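Local coordinates for protein PilM (Pseudomonas aeruginosa, PDB 3HG9) that is of uncharacterised function but belongs to the PilM family, whose plasmid-encoded relatives are predicted components of the pilin transport apparatus and basal body of thin conjugative pili, at residues L20-R25 and L45-W50; R56-I61 and F69-P74; E11-A16 and A78-T83. All blocks are in the same frame, centred on the assembly; numbering follows the deposited sequence.

In the fold
Helix 12-31 ties the three contacts together. Interaction 3 sets its first turns against helix 77-83, and interaction 1 packs its middle against a loop; interaction 2 is the end of the hairpin formed by strands 57-62 and 65-70. Their centres lie about 13 to 16 Å apart. Along the chain, interaction 1 closes before interaction 2 opens, and both are nested within the loop closed by interaction 3. Tyr22 joins interactions 1 and 2 by packing on Leu57 and Gly59. Interactions 2 and 3 both reach the second subunit, so the helix-and-hairpin unit is built into the interface between the two copies.

Interaction 1 of 3, residues L20-R25 and L45-W50; sequences LLYRSR and LGLPAW
A loop without regular secondary structure, residues 45-50, lies along one side of helix 12-31 and meets it through Leu21, Tyr22 and Arg25, two successive positions and one a turn later. No hydrogen bond joins the segments, which meet mainly by apolar packing. The tight part is at Leu45 and Leu47. Leu45 brings its CD2 methyl obliquely to the buried Tyr22 ring, 3.3 Å from CE1. Tyr22 has CG anti to the backbone N (chi1 -178°), and Leu47 CD1 also comes obliquely to this ring, 4.0 Å from Tyr22 CD1. The other branch, Leu47 CD2, lies 3.3 Å from Arg25 CG, and these two side chains slide past each other in opposite directions. Leu47 thus splits its two methyls, CD1 on the phenol ring and CD2 on the aliphatic stem of the arginine, while Asp42 and Ala68 of the same chain also touch this cluster.

Toward Trp50 the contact loosens. Leu21 and Trp50 meet only tip to tip, CD1 to CH2 at 4.1 Å, and the indole is an exposed group, with its own neighbour Pro48 placing CB over one ring face near the rim. Gly46 is also exposed; it turns the loop with a positive phi of 86°, a backbone shape in which a beta carbon would collide with the carbonyl oxygen of Leu45. Past its bend at chi2 (-55°), Arg25 stretches along the loop toward Pro48, where NH2 lies 3.9 Å from CD. Its guanidinium carries Gly46 O over the centre of one face, with CZ 4.0 Å from that oxygen.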
loop_
_atom_site.group_PDB
_atom_site.type_symbol
_atom_site.label_atom_id
_atom_site.label_comp_id
_atom_site.label_asym_id
_atom_site.label_seq_id
_atom_site.Cartn_x
_atom_site.Cartn_y
_atom_site.Cartn_z
ATOM N N LEU B 20 8.413 -9.464 5.993
ATOM C CA LEU B 20 8.412 -8.355 4.996
ATOM C C LEU B 20 9.451 -8.660 3.944
ATOM O O LEU B 20 9.255 -8.471 2.701
ATOM C CB LEU B 20 8.717 -7.013 5.662
ATOM C CG LEU B 20 7.466 -6.755 6.419
ATOM C CD1 LEU B 20 7.496 -5.456 7.177
ATOM C CD2 LEU B 20 6.252 -6.863 5.431
ATOM N N LEU B 21 10.551 -9.183 4.442
ATOM C CA LEU B 21 11.636 -9.496 3.575
ATOM C C LEU B 21 11.270 -10.613 2.585
ATOM O O LEU B 21 11.677 -10.571 1.414
ATOM C CB LEU B 21 12.782 -9.907 4.449
ATOM C CG LEU B 21 14.049 -10.273 3.748
ATOM C CD1 LEU B 21 15.051 -10.161 4.876
ATOM C CD2 LEU B 21 13.983 -11.697 3.144
ATOM N N TYR B 22 10.522 -11.616 3.045
ATOM C CA TYR B 22 10.111 -12.760 2.156
ATOM C C TYR B 22 9.115 -12.240 1.150
ATOM O O TYR B 22 9.223 -12.474 -0.062
ATOM C CB TYR B 22 9.424 -13.805 2.975
ATOM C CG TYR B 22 8.992 -15.047 2.259
ATOM C CD1 TYR B 22 9.868 -16.101 2.068
ATOM C CD2 TYR B 22 7.649 -15.227 1.894
ATOM C CE1 TYR B 22 9.426 -17.315 1.401
ATOM C CE2 TYR B 22 7.190 -16.419 1.263
ATOM C CZ TYR B 22 8.072 -17.435 1.011
ATOM O OH TYR B 22 7.593 -18.583 0.421
ATOM N N ARG B 23 8.166 -11.476 1.676
ATOM C CA ARG B 23 7.193 -10.807 0.833
ATOM C C ARG B 23 7.835 -10.132 -0.395
ATOM O O ARG B 23 7.345 -10.245 -1.551
ATOM C CB ARG B 23 6.365 -9.758 1.623
ATOM C CG ARG B 23 5.204 -9.217 0.745
ATOM C CD ARG B 23 4.308 -8.267 1.442
ATOM N NE ARG B 23 4.826 -6.895 1.407
ATOM C CZ ARG B 23 4.140 -5.823 1.804
ATOM N NH1 ARG B 23 2.902 -5.992 2.246
ATOM N NH2 ARG B 23 4.692 -4.581 1.776
ATOM N N SER B 24 8.914 -9.411 -0.172
ATOM C CA SER B 24 9.452 -8.653 -1.280
ATOM C C SER B 24 10.075 -9.533 -2.325
ATOM O O SER B 24 10.069 -9.179 -3.508
ATOM C CB SER B 24 10.456 -7.640 -0.764
ATOM O OG SER B 24 9.773 -6.633 -0.109
ATOM N N ARG B 25 10.645 -10.659 -1.900
ATOM C CA ARG B 25 11.131 -11.703 -2.850
ATOM C C ARG B 25 10.054 -12.297 -3.711
ATOM O O ARG B 25 10.295 -12.610 -4.848
ATOM C CB ARG B 25 11.804 -12.834 -2.106
ATOM C CG ARG B 25 13.019 -12.362 -1.392
ATOM C CD ARG B 25 13.963 -11.685 -2.361
ATOM N NE ARG B 25 15.227 -11.401 -1.697
ATOM C CZ ARG B 25 16.291 -10.893 -2.304
ATOM N NH1 ARG B 25 16.235 -10.618 -3.609
ATOM N NH2 ARG B 25 17.403 -10.664 -1.599
ATOM N N LEU B 45 12.866 -17.444 -5.611
ATOM C CA LEU B 45 12.920 -16.295 -4.682
ATOM C C LEU B 45 14.371 -15.724 -4.555
ATOM O O LEU B 45 14.590 -14.529 -4.761
ATOM C CB LEU B 45 12.259 -16.642 -3.336
ATOM C CG LEU B 45 10.734 -16.840 -3.183
ATOM C CD1 LEU B 45 10.252 -17.951 -3.925
ATOM C CD2 LEU B 45 10.365 -17.159 -1.786
ATOM N N GLY B 46 15.374 -16.553 -4.285
ATOM C CA GLY B 46 16.773 -16.067 -4.340
ATOM C C GLY B 46 17.139 -15.457 -3.010
ATOM O O GLY B 46 17.888 -14.458 -2.914
ATOM N N LEU B 47 16.558 -16.051 -1.976
ATOM C CA LEU B 47 16.661 -15.505 -0.638
ATOM C C LEU B 47 18.128 -15.483 -0.188
ATOM O O LEU B 47 18.987 -16.179 -0.772
ATOM C CB LEU B 47 15.773 -16.325 0.320
ATOM C CG LEU B 47 14.276 -16.147 0.123
ATOM C CD1 LEU B 47 13.562 -17.188 0.820
ATOM C CD2 LEU B 47 13.857 -14.804 0.692
ATOM N N PRO B 48 18.430 -14.648 0.820
ATOM C CA PRO B 48 19.785 -14.589 1.370
ATOM C C PRO B 48 20.301 -15.918 1.918
ATOM O O PRO B 48 19.531 -16.744 2.420
ATOM C CB PRO B 48 19.673 -13.558 2.516
ATOM C CG PRO B 48 18.246 -12.916 2.396
ATOM C CD PRO B 48 17.622 -13.437 1.136
ATOM N N ALA B 49 21.626 -16.063 1.838
ATOM C CA ALA B 49 22.356 -17.207 2.284
ATOM C C ALA B 49 21.903 -17.525 3.682
ATOM O O ALA B 49 21.343 -18.618 3.940
ATOM C CB ALA B 49 23.888 -16.926 2.236
ATOM N N TRP B 50 22.120 -16.536 4.555
ATOM C CA TRP B 50 21.889 -16.674 6.012
ATOM C C TRP B 50 20.442 -16.976 6.418
ATOM O O TRP B 50 20.198 -17.611 7.447
ATOM C CB TRP B 50 22.294 -15.389 6.720
ATOM C CG TRP B 50 21.985 -14.075 5.986
ATOM C CD1 TRP B 50 22.840 -13.359 5.154
ATOM C CD2 TRP B 50 20.791 -13.267 6.107
ATOM N NE1 TRP B 50 22.231 -12.176 4.740
ATOM C CE2 TRP B 50 20.971 -12.111 5.293
ATOM C CE3 TRP B 50 19.569 -13.425 6.802
ATOM C CZ2 TRP B 50 19.979 -11.118 5.170
ATOM C CZ3 TRP B 50 18.590 -12.448 6.669
ATOM C CH2 TRP B 50 18.811 -11.294 5.878
#

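Interaction 2 of 3, residues R56-I61 and F69-P74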
loop_
_atom_site.group_PDB
_atom_site.type_symbol
_atom_site.label_atom_id
_atom_site.label_comp_id
_atom_site.label_asym_id
_atom_site.label_seq_id
_atom_site.Cartn_x
_atom_site.Cartn_y
_atom_site.Cartn_z
ATOM N N ARG B 56 6.115 -21.286 9.779
ATOM C CA ARG B 56 4.965 -21.154 8.902
ATOM C C ARG B 56 4.931 -19.917 7.959
ATOM O O ARG B 56 3.864 -19.611 7.424
ATOM C CB ARG B 56 3.721 -21.199 9.790
ATOM C CG ARG B 56 3.911 -20.816 11.337
ATOM C CD ARG B 56 5.210 -19.952 11.832
ATOM N NE ARG B 56 6.107 -20.911 12.428
ATOM C CZ ARG B 56 6.111 -21.235 13.710
ATOM N NH1 ARG B 56 5.293 -20.572 14.535
ATOM N NH2 ARG B 56 6.961 -22.210 14.169
ATOM N N LEU B 57 6.074 -19.259 7.707
ATOM C CA LEU B 57 6.148 -18.174 6.670
ATOM C C LEU B 57 5.858 -18.715 5.296
ATOM O O LEU B 57 6.713 -19.366 4.635
ATOM C CB LEU B 57 7.514 -17.472 6.586
ATOM C CG LEU B 57 7.554 -15.954 6.409
ATOM C CD1 LEU B 57 9.035 -15.496 6.253
ATOM C CD2 LEU B 57 6.642 -15.336 5.373
ATOM N N GLN B 58 4.656 -18.396 4.858
ATOM C CA GLN B 58 4.140 -18.953 3.648
ATOM C C GLN B 58 3.930 -17.814 2.739
ATOM O O GLN B 58 3.750 -16.721 3.212
ATOM C CB GLN B 58 2.834 -19.690 3.966
ATOM C CG GLN B 58 3.086 -21.076 4.641
ATOM C CD GLN B 58 1.861 -21.927 4.559
ATOM O OE1 GLN B 58 1.143 -22.089 5.573
ATOM N NE2 GLN B 58 1.522 -22.377 3.317
ATOM N N GLY B 59 3.979 -18.056 1.441
ATOM C CA GLY B 59 3.690 -17.020 0.496
ATOM C C GLY B 59 2.854 -17.622 -0.595
ATOM O O GLY B 59 2.877 -18.831 -0.722
ATOM N N TYR B 60 2.147 -16.779 -1.384
ATOM C CA TYR B 60 1.286 -17.196 -2.514
ATOM C C TYR B 60 1.306 -16.079 -3.582
ATOM O O TYR B 60 1.777 -14.955 -3.343
ATOM C CB TYR B 60 -0.159 -17.429 -2.006
ATOM C CG TYR B 60 -1.072 -18.326 -2.841
ATOM C CD1 TYR B 60 -0.728 -19.664 -3.080
ATOM C CD2 TYR B 60 -2.302 -17.868 -3.351
ATOM C CE1 TYR B 60 -1.553 -20.513 -3.845
ATOM C CE2 TYR B 60 -3.137 -18.713 -4.107
ATOM C CZ TYR B 60 -2.745 -20.049 -4.344
ATOM O OH TYR B 60 -3.482 -20.966 -5.083
ATOM N N ILE B 61 0.800 -16.352 -4.762
ATOM C CA ILE B 61 0.607 -15.275 -5.684
ATOM C C ILE B 61 -0.754 -15.620 -6.199
ATOM O O ILE B 61 -1.187 -16.810 -6.174
ATOM C CB ILE B 61 1.685 -15.218 -6.811
ATOM C CG1 ILE B 61 3.051 -14.917 -6.194
ATOM C CG2 ILE B 61 1.364 -14.127 -7.878
ATOM C CD1 ILE B 61 4.234 -15.120 -7.091
ATOM N N PHE B 69 2.281 -14.949 4.415
ATOM C CA PHE B 69 1.436 -15.119 5.588
ATOM C C PHE B 69 1.894 -16.138 6.604
ATOM O O PHE B 69 2.336 -17.224 6.259
ATOM C CB PHE B 69 -0.002 -15.458 5.187
ATOM C CG PHE B 69 -0.134 -16.607 4.220
ATOM C CD1 PHE B 69 -0.428 -17.901 4.683
ATOM C CD2 PHE B 69 -0.018 -16.376 2.832
ATOM C CE1 PHE B 69 -0.572 -18.958 3.799
ATOM C CE2 PHE B 69 -0.147 -17.424 1.911
ATOM C CZ PHE B 69 -0.430 -18.748 2.397
ATOM N N ILE B 70 1.793 -15.761 7.869
ATOM C CA ILE B 70 1.931 -16.720 8.944
ATOM C C ILE B 70 0.559 -17.241 9.301
ATOM O O ILE B 70 -0.283 -16.528 9.842
ATOM C CB ILE B 70 2.730 -16.203 10.151
ATOM C CG1 ILE B 70 4.199 -16.533 9.918
ATOM C CG2 ILE B 70 2.374 -16.962 11.451
ATOM C CD1 ILE B 70 4.954 -15.519 9.122
ATOM N N ALA B 71 0.385 -18.518 8.958
ATOM C CA ALA B 71 -0.863 -19.276 9.032
ATOM C C ALA B 71 -1.581 -19.241 10.400
ATOM O O ALA B 71 -2.846 -19.171 10.442
ATOM C CB ALA B 71 -0.624 -20.733 8.546
ATOM N N SER B 72 -0.845 -19.288 11.508
ATOM C CA SER B 72 -1.507 -19.048 12.789
ATOM C C SER B 72 -0.599 -18.280 13.757
ATOM O O SER B 72 0.386 -18.820 14.309
ATOM C CB SER B 72 -2.164 -20.331 13.380
ATOM O OG SER B 72 -1.351 -21.498 13.234
ATOM N N PRO B 73 -0.960 -17.020 13.987
ATOM C CA PRO B 73 0.019 -16.019 14.379
ATOM C C PRO B 73 0.388 -16.138 15.828
ATOM O O PRO B 73 -0.345 -16.774 16.580
ATOM C CB PRO B 73 -0.725 -14.698 14.150
ATOM C CG PRO B 73 -2.162 -15.051 14.449
ATOM C CD PRO B 73 -2.343 -16.538 14.120
ATOM N N PRO B 74 1.563 -15.615 16.185
ATOM C CA PRO B 74 2.100 -15.294 17.513
ATOM C C PRO B 74 1.618 -13.958 17.850
ATOM O O PRO B 74 1.112 -13.305 16.960
ATOM C CB PRO B 74 3.599 -15.217 17.269
ATOM C CG PRO B 74 3.815 -16.234 16.214
ATOM C CD PRO B 74 2.641 -16.025 15.268
#
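Strands 57-62 and 65-70 form an antiparallel beta hairpin, and these segments are its open end, where the chain leaves the second strand. Gln58 and Phe69 are a hydrogen-bonded pair and carry the contact. Gln58 N-H donates to Phe69 O at 3.0 Å, and Phe69 N returns a shorter, straighter bond to Gln58 O at 2.6 Å, with an N-H...O angle of 166°. In both bonds the donor stands above the carbonyl plane.

The side chains of this pair lie on the same sheet face and cross obliquely. Phe69 takes the crowded rotamer, CG between the backbone N and the carbonyl carbon (chi1 51°), which lays its ring across the neighbouring strand. Gln58 CB then sits over one ring face in a CH-pi contact, 3.8 Å from the ring centroid and offset toward the rim. Beyond it the extended glutamine carries its amide past the ring, the two planes 47° apart, so that OE1 comes to 3.7 Å from Ala71 CB. The ring edge is met in its plane by Tyr60 CB, 3.9 Å from Phe69 CE2. One aromatic side chain is therefore touched over a face and at an edge by the same strand.

Leu57 and Ile70 occupy the other sheet face, which packs on Leu19 of helix 12-31. Phe69 and Ile70 also pair antiparallel with a strand of the second subunit, so the sheet continues across the interface. Leu57 and Ile70 cross obliquely, with the methyl Ile70 CD1 3.8 Å from Leu57 CG, and Arg56 CD lies 4.0 Å from Ile70 CG1.

Interaction 3 of 3, residues E11-A16 and A78-T83; sequences EVDTLA and AAAVDT
Helix 77-83 crosses the first turns of helix 12-31 at a signed angle of -50°, the short axes approaching to 8.7 Å. Glu11 occupies the N-cap position of the longer helix, and small side chains fill the crossing. Along the second segment, Ala78 points away from the partner helix and serves the helix itself: its carbonyl oxygen takes the backbone N-H of Asp82. Ala79 also stays outside the crossing, packing on Arg101 of the second subunit.

Ala80 is the first to face the other helix. Its CB lies 3.4 Å from Asp13 OD1 and 4.1 Å from Ala16 CB, with Val12 CG2 more distant at 4.3 Å, so a single methyl is set among three side chains spread over the first turns of the partner. The carboxylate of Asp13 reaches it because chi1 of -42° turns CG beside the backbone N. Val81 follows with the tightest approach: CG2, anti to the carbonyl carbon, lies 3.3 Å from Ala16 CB, where both residues are buried. Val81 also packs on Val90 of the second subunit, which Asp82 touches as well. The segment ends at Thr83, whose OG1 and N both grip Ala79 O; the hydroxyl donates a very short bond, 2.5 Å from Thr83 OG1 to Ala79 O, from well above the carbonyl plane.

No hydrogen bond or salt bridge spans the two segments. The lone methyl of Ala16 lets its CA come to 5.0 Å from Val81 CA. With no directional bond across the segments, the crossing rests on the close fit of small side chains, to which the Asp13 carboxylate adds a van der Waals contact rather than a polar bond.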
loop_
_atom_site.group_PDB
_atom_site.type_symbol
_atom_site.label_atom_id
_atom_site.label_comp_id
_atom_site.label_asym_id
_atom_site.label_seq_id
_atom_site.Cartn_x
_atom_site.Cartn_y
_atom_site.Cartn_z
ATOM N N GLU B 11 10.586 -9.881 20.320
ATOM C CA GLU B 11 11.015 -9.415 19.050
ATOM C C GLU B 11 10.473 -10.282 17.881
ATOM O O GLU B 11 11.150 -10.556 16.897
ATOM C CB GLU B 11 12.523 -9.151 19.063
ATOM C CG GLU B 11 12.860 -7.699 19.461
ATOM C CD GLU B 11 13.299 -6.854 18.237
ATOM O OE1 GLU B 11 14.230 -7.305 17.507
ATOM O OE2 GLU B 11 12.731 -5.744 18.009
ATOM N N VAL B 12 9.200 -10.637 18.025
ATOM C CA VAL B 12 8.289 -10.922 16.901
ATOM C C VAL B 12 8.484 -9.900 15.810
ATOM O O VAL B 12 7.974 -10.039 14.698
ATOM C CB VAL B 12 6.788 -10.968 17.333
ATOM C CG1 VAL B 12 6.617 -11.958 18.458
ATOM C CG2 VAL B 12 6.223 -9.579 17.750
ATOM N N ASP B 13 9.261 -8.886 16.170
ATOM C CA ASP B 13 9.652 -7.793 15.317
ATOM C C ASP B 13 10.728 -8.267 14.300
ATOM O O ASP B 13 10.815 -7.759 13.147
ATOM C CB ASP B 13 10.124 -6.680 16.236
ATOM C CG ASP B 13 9.191 -6.536 17.491
ATOM O OD1 ASP B 13 8.025 -6.059 17.312
ATOM O OD2 ASP B 13 9.603 -6.950 18.631
ATOM N N THR B 14 11.521 -9.249 14.731
ATOM C CA THR B 14 12.413 -9.958 13.858
ATOM C C THR B 14 11.541 -10.810 12.924
ATOM O O THR B 14 11.671 -10.831 11.708
ATOM C CB THR B 14 13.265 -10.902 14.725
ATOM O OG1 THR B 14 14.394 -10.208 15.257
ATOM C CG2 THR B 14 13.756 -12.148 13.928
ATOM N N LEU B 15 10.613 -11.525 13.484
ATOM C CA LEU B 15 9.744 -12.277 12.647
ATOM C C LEU B 15 8.931 -11.448 11.602
ATOM O O LEU B 15 8.687 -11.919 10.469
ATOM C CB LEU B 15 8.818 -13.048 13.565
ATOM C CG LEU B 15 7.954 -14.017 12.788
ATOM C CD1 LEU B 15 8.846 -15.013 12.078
ATOM C CD2 LEU B 15 6.904 -14.728 13.713
ATOM N N ALA B 16 8.461 -10.261 12.000
ATOM C CA ALA B 16 7.681 -9.397 11.110
ATOM C C ALA B 16 8.558 -8.899 9.970
ATOM O O ALA B 16 8.162 -8.962 8.815
ATOM C CB ALA B 16 7.108 -8.202 11.906
ATOM N N ALA B 78 0.762 -8.844 14.051
ATOM C CA ALA B 78 -0.013 -7.994 13.115
ATOM C C ALA B 78 0.511 -6.590 13.278
ATOM O O ALA B 78 1.092 -5.969 12.347
ATOM C CB ALA B 78 -1.487 -8.050 13.461
ATOM N N ALA B 79 0.360 -6.098 14.494
ATOM C CA ALA B 79 0.832 -4.771 14.800
ATOM C C ALA B 79 2.237 -4.608 14.252
ATOM O O ALA B 79 2.452 -3.876 13.275
ATOM C CB ALA B 79 0.789 -4.539 16.282
ATOM N N ALA B 80 3.190 -5.327 14.844
ATOM C CA ALA B 80 4.608 -5.192 14.499
ATOM C C ALA B 80 4.825 -5.151 12.994
ATOM O O ALA B 80 5.741 -4.468 12.533
ATOM C CB ALA B 80 5.403 -6.322 15.103
ATOM N N VAL B 81 3.997 -5.871 12.226
ATOM C CA VAL B 81 4.132 -5.912 10.744
ATOM C C VAL B 81 3.511 -4.715 10.055
ATOM O O VAL B 81 4.034 -4.224 9.066
ATOM C CB VAL B 81 3.408 -7.127 10.134
ATOM C CG1 VAL B 81 3.212 -6.904 8.632
ATOM C CG2 VAL B 81 4.216 -8.441 10.426
ATOM N N ASP B 82 2.340 -4.300 10.541
ATOM C CA ASP B 82 1.603 -3.160 9.978
ATOM C C ASP B 82 2.559 -1.967 10.076
ATOM O O ASP B 82 2.813 -1.232 9.111
ATOM C CB ASP B 82 0.350 -3.033 10.848
ATOM C CG ASP B 82 -0.505 -1.831 10.556
ATOM O OD1 ASP B 82 -1.342 -1.900 9.595
ATOM O OD2 ASP B 82 -0.445 -0.884 11.399
ATOM N N THR B 83 3.175 -1.859 11.236
ATOM C CA THR B 83 4.201 -0.881 11.454
ATOM C C THR B 83 5.299 -0.836 10.405
ATOM O O THR B 83 5.547 0.210 9.846
ATOM C CB THR B 83 4.831 -1.107 12.821
ATOM O OG1 THR B 83 3.907 -1.880 13.621
ATOM C CG2 THR B 83 5.116 0.225 13.468
#